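Ferrichrome ABC transporter substrate-binding protein (Staphylococcus pseudintermedius, PDB 5FLY) probably binds ferrichrome-type iron siderophores outside the membrane and delivers them to an ABC transporter for import, as a class III solute-binding protein. Local coordinates at residues N93-K96 with L97-I100; K61-K64 with D65-K68. All coordinates share one frame; numbering follows the deposited sequence.

Contact 1: N93-K96 with L97-I100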
ATOM      1  N   ASN A  93      -7.051 -10.750  17.578  1.00 19.08           N
ATOM      2  CA  ASN A  93      -7.388 -12.174  17.658  1.00 16.81           C
ATOM      3  C   ASN A  93      -6.262 -13.136  17.259  1.00 16.02           C
ATOM      4  O   ASN A  93      -6.517 -14.308  16.991  1.00 15.46           O
ATOM      5  CB  ASN A  93      -8.607 -12.453  16.778  1.00 16.47           C
ATOM      6  CG  ASN A  93      -9.890 -11.935  17.385  1.00 18.62           C
ATOM      7  OD1 ASN A  93     -10.158 -12.158  18.561  1.00 22.91           O
ATOM      8  ND2 ASN A  93     -10.694 -11.250  16.584  1.00 19.21           N
ATOM      9  N   THR A  94      -5.026 -12.647  17.216  1.00 15.28           N
ATOM     10  CA  THR A  94      -3.911 -13.481  16.784  1.00 14.18           C
ATOM     11  C   THR A  94      -3.788 -14.789  17.567  1.00 13.57           C
ATOM     12  O   THR A  94      -3.472 -15.820  16.989  1.00 13.72           O
ATOM     13  CB  THR A  94      -2.559 -12.728  16.870  1.00 15.30           C
ATOM     14  OG1 THR A  94      -2.437 -12.066  18.141  1.00 19.64           O
ATOM     15  CG2 THR A  94      -2.466 -11.710  15.782  1.00 13.19           C
ATOM     16  N   ASP A  95      -4.041 -14.770  18.871  1.00 17.99           N
ATOM     17  CA  ASP A  95      -3.880 -15.991  19.658  1.00 20.32           C
ATOM     18  C   ASP A  95      -4.961 -17.009  19.267  1.00 19.49           C
ATOM     19  O   ASP A  95      -4.685 -18.198  19.217  1.00 19.46           O
ATOM     20  CB  ASP A  95      -3.923 -15.709  21.174  1.00 24.28           C
ATOM     21  CG  ASP A  95      -3.305 -16.860  22.015  1.00 32.11           C
ATOM     22  OD1 ASP A  95      -2.065 -16.987  22.058  1.00 31.94           O
ATOM     23  OD2 ASP A  95      -4.041 -17.646  22.648  1.00 36.39           O
ATOM     24  N   LYS A  96      -6.169 -16.528  18.965  1.00 18.78           N
ATOM     25  CA  LYS A  96      -7.268 -17.406  18.551  1.00 19.00           C
ATOM     26  C   LYS A  96      -6.957 -18.017  17.179  1.00 16.89           C
ATOM     27  O   LYS A  96      -7.150 -19.212  16.955  1.00 17.23           O
ATOM     28  CB  LYS A  96      -8.597 -16.642  18.505  1.00 20.64           C
ATOM     29  CG  LYS A  96      -9.192 -16.282  19.886  1.00 22.09           C
ATOM     30  CD  LYS A  96     -10.428 -15.384  19.759  1.00 25.59           C
ATOM     31  CE  LYS A  96     -11.617 -16.117  19.117  1.00 25.42           C
ATOM     32  NZ  LYS A  96     -12.787 -15.209  18.815  1.00 20.00           N
ATOM     33  N   LEU A  97      -6.451 -17.191  16.275  1.00 12.36           N
ATOM     34  CA  LEU A  97      -6.121 -17.644  14.920  1.00 12.81           C
ATOM     35  C   LEU A  97      -5.047 -18.739  14.921  1.00 12.91           C
ATOM     36  O   LEU A  97      -5.158 -19.737  14.199  1.00 13.00           O
ATOM     37  CB  LEU A  97      -5.673 -16.455  14.069  1.00 13.46           C
ATOM     38  CG  LEU A  97      -6.727 -15.371  13.819  1.00 12.49           C
ATOM     39  CD1 LEU A  97      -6.116 -14.142  13.209  1.00 11.61           C
ATOM     40  CD2 LEU A  97      -7.816 -15.889  12.907  1.00 14.70           C
ATOM     41  N   LYS A  98      -4.022 -18.576  15.753  1.00 15.19           N
ATOM     42  CA  LYS A  98      -2.966 -19.573  15.879  1.00 16.37           C
ATOM     43  C   LYS A  98      -3.508 -20.958  16.266  1.00 15.29           C
ATOM     44  O   LYS A  98      -2.907 -21.969  15.933  1.00 16.17           O
ATOM     45  CB  LYS A  98      -1.924 -19.103  16.904  1.00 18.16           C
ATOM     46  CG  LYS A  98      -1.002 -18.022  16.382  1.00 19.50           C
ATOM     47  CD  LYS A  98      -0.356 -17.245  17.515  1.00 24.12           C
ATOM     48  CE  LYS A  98       0.884 -17.925  18.031  1.00 29.10           C
ATOM     49  NZ  LYS A  98       1.362 -17.252  19.280  1.00 32.96           N
ATOM     50  N   LYS A  99      -4.648 -21.000  16.949  1.00 20.53           N
ATOM     51  CA  LYS A  99      -5.258 -22.281  17.316  1.00 21.97           C
ATOM     52  C   LYS A  99      -5.895 -22.956  16.099  1.00 21.49           C
ATOM     53  O   LYS A  99      -6.057 -24.176  16.076  1.00 24.20           O
ATOM     54  CB  LYS A  99      -6.315 -22.100  18.415  1.00 23.73           C
ATOM     55  CG  LYS A  99      -5.793 -21.549  19.739  1.00 24.77           C
ATOM     56  CD  LYS A  99      -6.943 -21.370  20.736  1.00 25.52           C
ATOM     57  CE  LYS A  99      -6.514 -20.669  22.020  1.00 26.94           C
ATOM     58  NZ  LYS A  99      -5.525 -21.453  22.807  1.00 27.78           N
ATOM     59  N   ILE A 100      -6.255 -22.157  15.099  1.00 17.39           N
ATOM     60  CA  ILE A 100      -6.927 -22.658  13.896  1.00 16.47           C
ATOM     61  C   ILE A 100      -5.927 -23.184  12.878  1.00 16.46           C
ATOM     62  O   ILE A 100      -6.128 -24.243  12.292  1.00 16.29           O
ATOM     63  CB  ILE A 100      -7.797 -21.554  13.252  1.00 16.77           C
ATOM     64  CG1 ILE A 100      -8.858 -21.077  14.247  1.00 16.91           C
ATOM     65  CG2 ILE A 100      -8.477 -22.063  11.981  1.00 17.92           C
ATOM     66  CD1 ILE A 100      -9.541 -19.794  13.846  1.00 18.96           C
TER

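Contact 2: K61-K64 with D65-K68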
ATOM      1  N   LYS A  61     -12.258  -6.758  -8.162  1.00 15.76           N
ATOM      2  CA  LYS A  61     -12.438  -7.550  -9.375  1.00 15.77           C
ATOM      3  C   LYS A  61     -11.565  -8.812  -9.357  1.00 13.58           C
ATOM      4  O   LYS A  61     -11.853  -9.762 -10.067  1.00 15.15           O
ATOM      5  CB  LYS A  61     -12.140  -6.715 -10.622  1.00 18.26           C
ATOM      6  CG  LYS A  61     -10.794  -6.093 -10.629  1.00 21.82           C
ATOM      7  CD  LYS A  61     -10.475  -5.439 -11.968  1.00 26.24           C
ATOM      8  CE  LYS A  61      -9.137  -4.696 -11.889  1.00 26.84           C
ATOM      9  NZ  LYS A  61      -8.075  -5.476 -11.149  1.00 22.41           N
ATOM     10  N   GLN A  62     -10.508  -8.824  -8.549  1.00 11.74           N
ATOM     11  CA  GLN A  62      -9.635  -9.998  -8.455  1.00 11.23           C
ATOM     12  C   GLN A  62     -10.122 -11.074  -7.477  1.00 12.10           C
ATOM     13  O   GLN A  62      -9.563 -12.176  -7.470  1.00 12.40           O
ATOM     14  CB  GLN A  62      -8.219  -9.582  -8.039  1.00 11.02           C
ATOM     15  CG  GLN A  62      -7.527  -8.618  -8.996  1.00 12.30           C
ATOM     16  CD  GLN A  62      -7.466  -9.133 -10.421  1.00 15.34           C
ATOM     17  OE1 GLN A  62      -7.533  -8.352 -11.372  1.00 20.17           O
ATOM     18  NE2 GLN A  62      -7.320 -10.450 -10.581  1.00 13.39           N
ATOM     19  N   PHE A  63     -11.123 -10.754  -6.649  1.00 11.53           N
ATOM     20  CA  PHE A  63     -11.546 -11.640  -5.567  1.00 11.19           C
ATOM     21  C   PHE A  63     -13.042 -11.978  -5.628  1.00 13.56           C
ATOM     22  O   PHE A  63     -13.654 -12.353  -4.620  1.00 11.76           O
ATOM     23  CB  PHE A  63     -11.189 -11.004  -4.209  1.00 10.82           C
ATOM     24  CG  PHE A  63      -9.721 -11.086  -3.885  1.00 10.43           C
ATOM     25  CD1 PHE A  63      -9.155 -12.290  -3.500  1.00 10.53           C
ATOM     26  CD2 PHE A  63      -8.900  -9.977  -4.005  1.00 11.78           C
ATOM     27  CE1 PHE A  63      -7.804 -12.373  -3.221  1.00  9.99           C
ATOM     28  CE2 PHE A  63      -7.548 -10.070  -3.731  1.00 10.53           C
ATOM     29  CZ  PHE A  63      -7.006 -11.272  -3.338  1.00 10.04           C
ATOM     30  N   LYS A  64     -13.624 -11.873  -6.822  1.00 20.15           N
ATOM     31  CA  LYS A  64     -15.064 -12.073  -6.989  1.00 20.47           C
ATOM     32  C   LYS A  64     -15.515 -13.468  -6.557  1.00 19.78           C
ATOM     33  O   LYS A  64     -16.618 -13.634  -6.054  1.00 23.24           O
ATOM     34  CB  LYS A  64     -15.480 -11.836  -8.445  1.00 21.44           C
ATOM     35  CG  LYS A  64     -15.564 -10.368  -8.836  1.00 24.91           C
ATOM     36  CD  LYS A  64     -15.867 -10.180 -10.333  1.00 28.83           C
ATOM     37  CE  LYS A  64     -17.207 -10.794 -10.740  1.00 30.72           C
ATOM     38  NZ  LYS A  64     -18.360 -10.235  -9.975  1.00 32.24           N
ATOM     39  N   ASP A  65     -14.664 -14.469  -6.750  1.00 21.89           N
ATOM     40  CA  ASP A  65     -15.064 -15.843  -6.459  1.00 25.72           C
ATOM     41  C   ASP A  65     -14.408 -16.391  -5.194  1.00 25.53           C
ATOM     42  O   ASP A  65     -14.352 -17.603  -4.998  1.00 27.52           O
ATOM     43  CB  ASP A  65     -14.752 -16.727  -7.662  1.00 29.59           C
ATOM     44  CG  ASP A  65     -15.540 -16.310  -8.907  1.00 35.07           C
ATOM     45  OD1 ASP A  65     -16.759 -16.048  -8.787  1.00 36.76           O
ATOM     46  OD2 ASP A  65     -14.940 -16.241 -10.004  1.00 37.41           O
ATOM     47  N   VAL A  66     -13.935 -15.490  -4.334  1.00 17.07           N
ATOM     48  CA  VAL A  66     -13.351 -15.867  -3.044  1.00 15.07           C
ATOM     49  C   VAL A  66     -14.243 -15.414  -1.893  1.00 13.92           C
ATOM     50  O   VAL A  66     -14.717 -14.270  -1.866  1.00 13.66           O
ATOM     51  CB  VAL A  66     -11.936 -15.260  -2.859  1.00 13.08           C
ATOM     52  CG1 VAL A  66     -11.348 -15.659  -1.519  1.00 12.53           C
ATOM     53  CG2 VAL A  66     -11.020 -15.687  -3.981  1.00 13.63           C
ATOM     54  N   ASP A  67     -14.473 -16.314  -0.939  1.00 12.62           N
ATOM     55  CA  ASP A  67     -15.239 -15.982   0.255  1.00 12.64           C
ATOM     56  C   ASP A  67     -14.661 -14.787   0.995  1.00 12.09           C
ATOM     57  O   ASP A  67     -13.442 -14.702   1.208  1.00 11.38           O
ATOM     58  CB  ASP A  67     -15.293 -17.166   1.211  1.00 14.69           C
ATOM     59  CG  ASP A  67     -16.487 -18.069   0.954  1.00 20.98           C
ATOM     60  OD1 ASP A  67     -16.988 -18.085  -0.197  1.00 24.60           O
ATOM     61  OD2 ASP A  67     -16.923 -18.752   1.905  1.00 22.82           O
ATOM     62  N   LYS A  68     -15.544 -13.887   1.408  1.00 12.84           N
ATOM     63  CA  LYS A  68     -15.145 -12.684   2.122  1.00 15.52           C
ATOM     64  C   LYS A  68     -15.312 -12.895   3.613  1.00 15.62           C
ATOM     65  O   LYS A  68     -16.272 -13.546   4.052  1.00 16.64           O
ATOM     66  CB  LYS A  68     -15.968 -11.470   1.680  1.00 19.55           C
ATOM     67  CG  LYS A  68     -15.909 -11.176   0.187  1.00 19.39           C
ATOM     68  CD  LYS A  68     -14.482 -11.077  -0.311  1.00 17.02           C
ATOM     69  CE  LYS A  68     -14.421 -10.606  -1.744  1.00 17.29           C
ATOM     70  NZ  LYS A  68     -15.323 -11.335  -2.670  1.00 16.77           N
TER

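Contact 1: N93-K96 with L97-I100
Helix 94-100 is the short connecting helix of a beta-alpha-beta unit, between the parallel strands 84-88 and 103-106, and Asn93, at its N-cap position, opens the first turn by bonding to Leu97. The Leu97 N to Asn93 O bond is 3.0 Å long. One residue on, Lys98 N reaches Thr94 O at 3.1 Å. Lys99 N bonds instead to Lys96 O, three residues back, at 3.1 Å.

Leu97 carries the buried side. Its CG stands beside the backbone N (chi1 -64°), which leaves CG 3.4 Å from Asn93 O, over the same carbonyl that its own amide grips. From there the side chain packs on Thr87 and Thr103 of the two flanking strands, while Ile100 rests on Ile85 and on Val74 and Ala78 of helix 74-79.

On the outer side, Asp95 and Lys99 pass each other at a slant, one turn apart. The side chain of Asp95 is about 2 Å from a bound cadmium ion, and this metal is its close charged partner. Asp95 OD2 stays 4.1 Å from Lys99 NZ, and Asp95 OD1 lies 4.4 Å from Lys98 NZ; the two ammonium groups approach the carboxylate, but neither closes a salt bridge with it. A helix with one face on its sheet and charged residues outside is typical of an alpha/beta lobe with a parallel sheet.

Contact 2: K61-K64 with D65-K68
Phe63 and Val66 are the first and last residues of a type I beta turn that follows helix 57-62 and leads into strand 68-69, and the turn is closed by Val66 N donating to Phe63 O at 3.2 Å. Lys68, just past the turn, folds its side chain back over this closure. From CB the chain bends at chi2 (-53°) and again at chi4 (-49°), with an extended chi3 between, and the double bend carries the tip back toward the turn. Its CE makes an apolar touch with Phe63 CB at 4.1 Å and, as the carbon next to the bonding nitrogen, lies 3.5 Å from Phe63 O. At the tip, NZ donates to Phe63 O at 2.8 Å and to Val66 O at 3.1 Å, the latter nearly in line with the C=O, so one ammonium group clasps both ends of the turn. A long, weak ion pair with Asp54 adds to its surroundings.

Phe63 O is thus held by two donors, Val66 N and Lys68 NZ, both off its carbonyl plane and reaching it from opposite faces. Next to this polar knot, the side chains of Phe63 and Val66 extend from the turn to the same side. The buried ring packs on Ile46 and Val49 of strand 46-50 and on Ala36 and Lys40 of helix 36-41, and Val66 shares Val49 with it, so the turn is packed against strand 46-50, the inner neighbour of strand 68-69. Where the two apolar side chains meet, Val66 CG2 sits at the ring edge, near the plane of the ring, 3.9 Å from Phe63 CD1.

Overall arrangement
Going from the N terminus, contact 2 comes first: the residues at 63-66 turn the chain after helix 57-62 and send it into strand 68-69, one outer strand of the five-stranded parallel sheet. The chain then passes through helix 74-79 and strand 84-88 before contact 1, which lies in helix 94-100 ahead of strand 103-106, the other outer strand. The two are local and follow in series, neither nesting nor crossing; the centres of contact 1 and contact 2 are about 23 Å apart, and the nearest atoms of contact 1 and contact 2 about 12 Å. Helix 74-79 lies between them in sequence and meets both: Val74 touches Lys96, and Lys76 forms a salt bridge with Asp67.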